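Local coordinates for protein threonine phosphate decarboxylase-like enzyme (Sulfurospirillum multivorans, PDB 6OUX) that decarboxylates L-serine O-phosphate to ethanolamine O-phosphate, a pyridoxal phosphate-dependent step in norcobamide biosynthesis, at residues 203-214 and 235-246. Numbering follows the deposited sequence.
Sequences PRIIIDESFIHF and NVIIVKSLSKDF
I205 and I207 exchange backbone hydrogen bonds with N235, I237 and V239, pairing strands 204-208 and 236-241 in parallel, their axes 21° apart; with helix 227-232 between them they form a beta-alpha-beta unit in the large sheet of this PLP-dependent aminotransferase-type fold. Branched side chains pack alongside one another on both faces. The CD1 tip of I238, brought round by a bent chain, lodges against I207 CB at 4.0 Å, while I207 CD1 crosses to V236 CG1. On the other face I206 lies alongside I237 and V239, its CG2 4.0 Å from V239 CG2. Beyond the strands, E209 and H213 form a trough for K240: its CD passes 3.4 Å from E209 OE2, whose partner oxygen OE1 is hydrogen-bonded to S226 OG, and CE sits over a face of the H213 ring, 28° off the normal. A bend at chi4 (-61°) then turns NZ to the syn lone pair of D245 OD2, a 2.6 Å salt bridge. With an alanine here, the H213 ring would probably lose its aliphatic cover and the buried D245 carboxylate its charged mate. S210 OG, in the turn after strand 204-208, bridges to the other segment, giving D208 OD1 a hydrogen bond and accepting one from S241 N at 2.9 Å.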
loop_
_atom_site.group_PDB
_atom_site.type_symbol
_atom_site.label_atom_id
_atom_site.label_comp_id
_atom_site.label_asym_id
_atom_site.label_seq_id
_atom_site.Cartn_x
_atom_site.Cartn_y
_atom_site.Cartn_z
ATOM N N PRO A 203 -4.491 -23.960 16.180
ATOM C CA PRO A 203 -4.527 -23.841 14.755
ATOM C C PRO A 203 -3.489 -22.843 14.134
ATOM O O PRO A 203 -2.816 -23.145 13.137
ATOM C CB PRO A 203 -5.953 -23.394 14.513
ATOM C CG PRO A 203 -6.737 -24.088 15.599
ATOM C CD PRO A 203 -5.843 -23.833 16.751
ATOM N N ARG A 204 -3.332 -21.680 14.750
ATOM C CA ARG A 204 -2.506 -20.606 14.185
ATOM C C ARG A 204 -1.724 -19.949 15.282
ATOM O O ARG A 204 -2.330 -19.401 16.209
ATOM C CB ARG A 204 -3.404 -19.537 13.485
ATOM C CG ARG A 204 -4.001 -19.983 12.131
ATOM C CD ARG A 204 -5.112 -19.047 11.721
ATOM N NE ARG A 204 -6.242 -19.272 12.581
ATOM C CZ ARG A 204 -7.113 -20.281 12.407
ATOM N NH1 ARG A 204 -6.991 -21.139 11.395
ATOM N NH2 ARG A 204 -8.117 -20.451 13.254
ATOM N N ILE A 205 -0.387 -19.994 15.170
ATOM C CA ILE A 205 0.477 -19.302 16.077
ATOM C C ILE A 205 1.252 -18.307 15.213
ATOM O O ILE A 205 2.139 -18.717 14.429
ATOM C CB ILE A 205 1.449 -20.254 16.832
ATOM C CG1 ILE A 205 0.629 -21.256 17.676
ATOM C CG2 ILE A 205 2.403 -19.386 17.645
ATOM C CD1 ILE A 205 1.458 -22.241 18.437
ATOM N N ILE A 206 0.854 -17.043 15.340
ATOM C CA ILE A 206 1.378 -15.937 14.571
ATOM C C ILE A 206 2.493 -15.327 15.344
ATOM O O ILE A 206 2.316 -14.964 16.516
ATOM C CB ILE A 206 0.330 -14.838 14.340
ATOM C CG1 ILE A 206 -0.771 -15.379 13.418
ATOM C CG2 ILE A 206 1.007 -13.608 13.759
ATOM C CD1 ILE A 206 -2.054 -14.603 13.510
ATOM N N ILE A 207 3.668 -15.263 14.730
ATOM C CA ILE A 207 4.840 -14.715 15.417
ATOM C C ILE A 207 5.343 -13.552 14.601
ATOM O O ILE A 207 5.860 -13.740 13.473
ATOM C CB ILE A 207 5.981 -15.762 15.562
ATOM C CG1 ILE A 207 5.476 -17.032 16.243
ATOM C CG2 ILE A 207 7.117 -15.137 16.333
ATOM C CD1 ILE A 207 6.442 -18.211 16.344
ATOM N N ASP A 208 5.238 -12.366 15.180
ATOM C CA ASP A 208 5.793 -11.128 14.619
ATOM C C ASP A 208 7.256 -10.957 15.067
ATOM O O ASP A 208 7.545 -10.581 16.237
ATOM C CB ASP A 208 4.931 -9.923 14.977
ATOM C CG ASP A 208 5.447 -8.627 14.384
ATOM O OD1 ASP A 208 6.475 -8.570 13.677
ATOM O OD2 ASP A 208 4.778 -7.617 14.664
ATOM N N GLU A 209 8.170 -11.269 14.158
ATOM C CA GLU A 209 9.587 -11.113 14.469
ATOM C C GLU A 209 10.189 -9.856 13.868
ATOM O O GLU A 209 11.380 -9.857 13.488
ATOM C CB GLU A 209 10.367 -12.352 13.972
ATOM C CG GLU A 209 10.292 -12.551 12.461
ATOM C CD GLU A 209 11.365 -13.474 11.938
ATOM O OE1 GLU A 209 12.071 -14.134 12.792
ATOM O OE2 GLU A 209 11.457 -13.585 10.680
ATOM N N SER A 210 9.407 -8.821 13.778
ATOM C CA SER A 210 9.830 -7.572 13.099
ATOM C C SER A 210 11.114 -6.958 13.690
ATOM O O SER A 210 11.859 -6.226 13.000
ATOM C CB SER A 210 8.687 -6.527 13.094
ATOM O OG SER A 210 7.630 -6.863 12.190
ATOM N N PHE A 211 11.338 -7.181 14.980
ATOM C CA PHE A 211 12.578 -6.687 15.647
ATOM C C PHE A 211 13.713 -7.670 15.866
ATOM O O PHE A 211 14.673 -7.359 16.617
ATOM C CB PHE A 211 12.158 -6.024 16.988
ATOM C CG PHE A 211 11.094 -4.993 16.784
ATOM C CD1 PHE A 211 11.381 -3.852 16.081
ATOM C CD2 PHE A 211 9.788 -5.215 17.172
ATOM C CE1 PHE A 211 10.414 -2.903 15.835
ATOM C CE2 PHE A 211 8.811 -4.292 16.883
ATOM C CZ PHE A 211 9.126 -3.129 16.236
ATOM N N ILE A 212 13.628 -8.869 15.283
ATOM C CA ILE A 212 14.524 -9.953 15.664
ATOM C C ILE A 212 15.973 -9.718 15.158
ATOM O O ILE A 212 16.917 -10.239 15.714
ATOM C CB ILE A 212 14.018 -11.344 15.194
ATOM C CG1 ILE A 212 14.678 -12.468 16.035
ATOM C CG2 ILE A 212 14.189 -11.537 13.696
ATOM C CD1 ILE A 212 14.062 -13.826 15.868
ATOM N N HIS A 213 16.127 -8.880 14.163
ATOM C CA HIS A 213 17.476 -8.516 13.636
ATOM C C HIS A 213 18.307 -7.736 14.685
ATOM O O HIS A 213 19.506 -7.628 14.552
ATOM C CB HIS A 213 17.340 -7.604 12.396
ATOM C CG HIS A 213 17.223 -8.312 11.105
ATOM N ND1 HIS A 213 16.740 -9.605 10.973
ATOM C CD2 HIS A 213 17.452 -7.862 9.844
ATOM C CE1 HIS A 213 16.700 -9.913 9.689
ATOM N NE2 HIS A 213 17.147 -8.885 8.991
ATOM N N PHE A 214 17.676 -7.188 15.713
ATOM C CA PHE A 214 18.323 -6.469 16.814
ATOM C C PHE A 214 18.667 -7.326 17.990
ATOM O O PHE A 214 19.408 -6.867 18.839
ATOM C CB PHE A 214 17.488 -5.244 17.228
ATOM C CG PHE A 214 17.084 -4.419 16.048
ATOM C CD1 PHE A 214 18.065 -3.817 15.260
ATOM C CD2 PHE A 214 15.784 -4.353 15.636
ATOM C CE1 PHE A 214 17.712 -3.119 14.126
ATOM C CE2 PHE A 214 15.420 -3.632 14.497
ATOM C CZ PHE A 214 16.392 -3.043 13.735
ATOM N N ASN A 235 1.767 -25.236 12.431
ATOM C CA ASN A 235 0.808 -24.219 12.829
ATOM C C ASN A 235 1.402 -22.796 12.933
ATOM O O ASN A 235 0.693 -21.887 13.333
ATOM C CB ASN A 235 0.105 -24.560 14.143
ATOM C CG ASN A 235 1.031 -24.611 15.301
ATOM O OD1 ASN A 235 2.266 -24.685 15.132
ATOM N ND2 ASN A 235 0.465 -24.736 16.484
ATOM N N VAL A 236 2.684 -22.631 12.632
ATOM C CA VAL A 236 3.320 -21.335 12.715
ATOM C C VAL A 236 3.119 -20.468 11.465
ATOM O O VAL A 236 3.350 -20.908 10.322
ATOM C CB VAL A 236 4.786 -21.488 13.103
ATOM C CG1 VAL A 236 5.606 -20.195 12.912
ATOM C CG2 VAL A 236 4.850 -21.929 14.561
ATOM N N ILE A 237 2.841 -19.202 11.745
ATOM C CA ILE A 237 2.884 -18.121 10.777
ATOM C C ILE A 237 3.887 -17.083 11.250
ATOM O O ILE A 237 3.803 -16.613 12.404
ATOM C CB ILE A 237 1.525 -17.480 10.599
ATOM C CG1 ILE A 237 0.569 -18.465 9.945
ATOM C CG2 ILE A 237 1.598 -16.238 9.724
ATOM C CD1 ILE A 237 -0.893 -18.157 10.116
ATOM N N ILE A 238 4.873 -16.813 10.402
ATOM C CA ILE A 238 5.867 -15.792 10.709
ATOM C C ILE A 238 5.490 -14.513 10.007
ATOM O O ILE A 238 5.170 -14.502 8.807
ATOM C CB ILE A 238 7.293 -16.220 10.259
ATOM C CG1 ILE A 238 7.712 -17.533 10.917
ATOM C CG2 ILE A 238 8.318 -15.120 10.535
ATOM C CD1 ILE A 238 7.785 -17.499 12.445
ATOM N N VAL A 239 5.537 -13.399 10.733
ATOM C CA VAL A 239 5.317 -12.119 10.094
ATOM C C VAL A 239 6.485 -11.189 10.421
ATOM O O VAL A 239 6.969 -11.196 11.553
ATOM C CB VAL A 239 3.999 -11.458 10.624
ATOM C CG1 VAL A 239 3.790 -10.158 9.934
ATOM C CG2 VAL A 239 2.788 -12.306 10.386
ATOM N N LYS A 240 6.898 -10.359 9.460
ATOM C CA LYS A 240 8.111 -9.521 9.645
ATOM C C LYS A 240 8.041 -8.278 8.767
ATOM O O LYS A 240 7.838 -8.366 7.561
ATOM C CB LYS A 240 9.391 -10.330 9.363
ATOM C CG LYS A 240 10.646 -9.529 9.561
ATOM C CD LYS A 240 11.912 -10.344 9.765
ATOM C CE LYS A 240 13.062 -9.418 10.091
ATOM N NZ LYS A 240 13.251 -8.502 8.933
ATOM N N SER A 241 8.230 -7.125 9.401
ATOM C CA SER A 241 8.412 -5.890 8.722
ATOM C C SER A 241 9.715 -5.953 7.954
ATOM O O SER A 241 10.666 -6.587 8.376
ATOM C CB SER A 241 8.381 -4.737 9.706
ATOM O OG SER A 241 8.801 -3.552 9.048
ATOM N N LEU A 242 9.738 -5.356 6.784
ATOM C CA LEU A 242 11.026 -5.021 6.145
ATOM C C LEU A 242 11.422 -3.548 6.298
ATOM O O LEU A 242 12.524 -3.189 5.894
ATOM C CB LEU A 242 11.014 -5.407 4.673
ATOM C CG LEU A 242 10.873 -6.897 4.400
ATOM C CD1 LEU A 242 10.580 -7.110 2.916
ATOM C CD2 LEU A 242 12.148 -7.634 4.811
ATOM N N SER A 243 10.593 -2.745 6.960
ATOM C CA SER A 243 10.800 -1.288 7.107
ATOM C C SER A 243 11.515 -0.851 8.416
ATOM O O SER A 243 12.312 0.094 8.449
ATOM C CB SER A 243 9.427 -0.594 6.853
ATOM O OG SER A 243 8.906 -1.000 5.520
ATOM N N LYS A 244 11.328 -1.579 9.490
ATOM C CA LYS A 244 11.935 -1.155 10.741
ATOM C C LYS A 244 13.377 -1.621 10.981
ATOM O O LYS A 244 13.994 -1.237 11.998
ATOM C CB LYS A 244 11.035 -1.555 11.895
ATOM C CG LYS A 244 9.678 -0.876 11.776
ATOM C CD LYS A 244 8.632 -1.540 12.641
ATOM C CE LYS A 244 7.258 -1.041 12.244
ATOM N NZ LYS A 244 6.343 -1.149 13.412
ATOM N N ASP A 245 13.907 -2.446 10.074
ATOM C CA ASP A 245 15.301 -2.903 10.170
ATOM C C ASP A 245 16.091 -2.481 8.927
ATOM O O ASP A 245 17.066 -1.732 9.040
ATOM C CB ASP A 245 15.400 -4.408 10.531
ATOM C CG ASP A 245 14.646 -5.342 9.569
ATOM O OD1 ASP A 245 14.076 -4.915 8.547
ATOM O OD2 ASP A 245 14.620 -6.547 9.850
ATOM N N PHE A 246 15.668 -2.914 7.737
ATOM C CA PHE A 246 16.297 -2.412 6.486
ATOM C C PHE A 246 15.990 -0.914 6.305
ATOM O O PHE A 246 16.544 -0.290 5.411
ATOM C CB PHE A 246 15.880 -3.207 5.246
ATOM C CG PHE A 246 16.269 -4.671 5.288
ATOM C CD1 PHE A 246 17.557 -5.083 4.925
ATOM C CD2 PHE A 246 15.349 -5.653 5.676
ATOM C CE1 PHE A 246 17.908 -6.433 4.958
ATOM C CE2 PHE A 246 15.697 -6.994 5.696
ATOM C CZ PHE A 246 16.977 -7.387 5.341
HETATM O O HOH W 1 -1.430 -21.882 11.110
HETATM O O HOH W 2 11.574 -4.525 10.562
#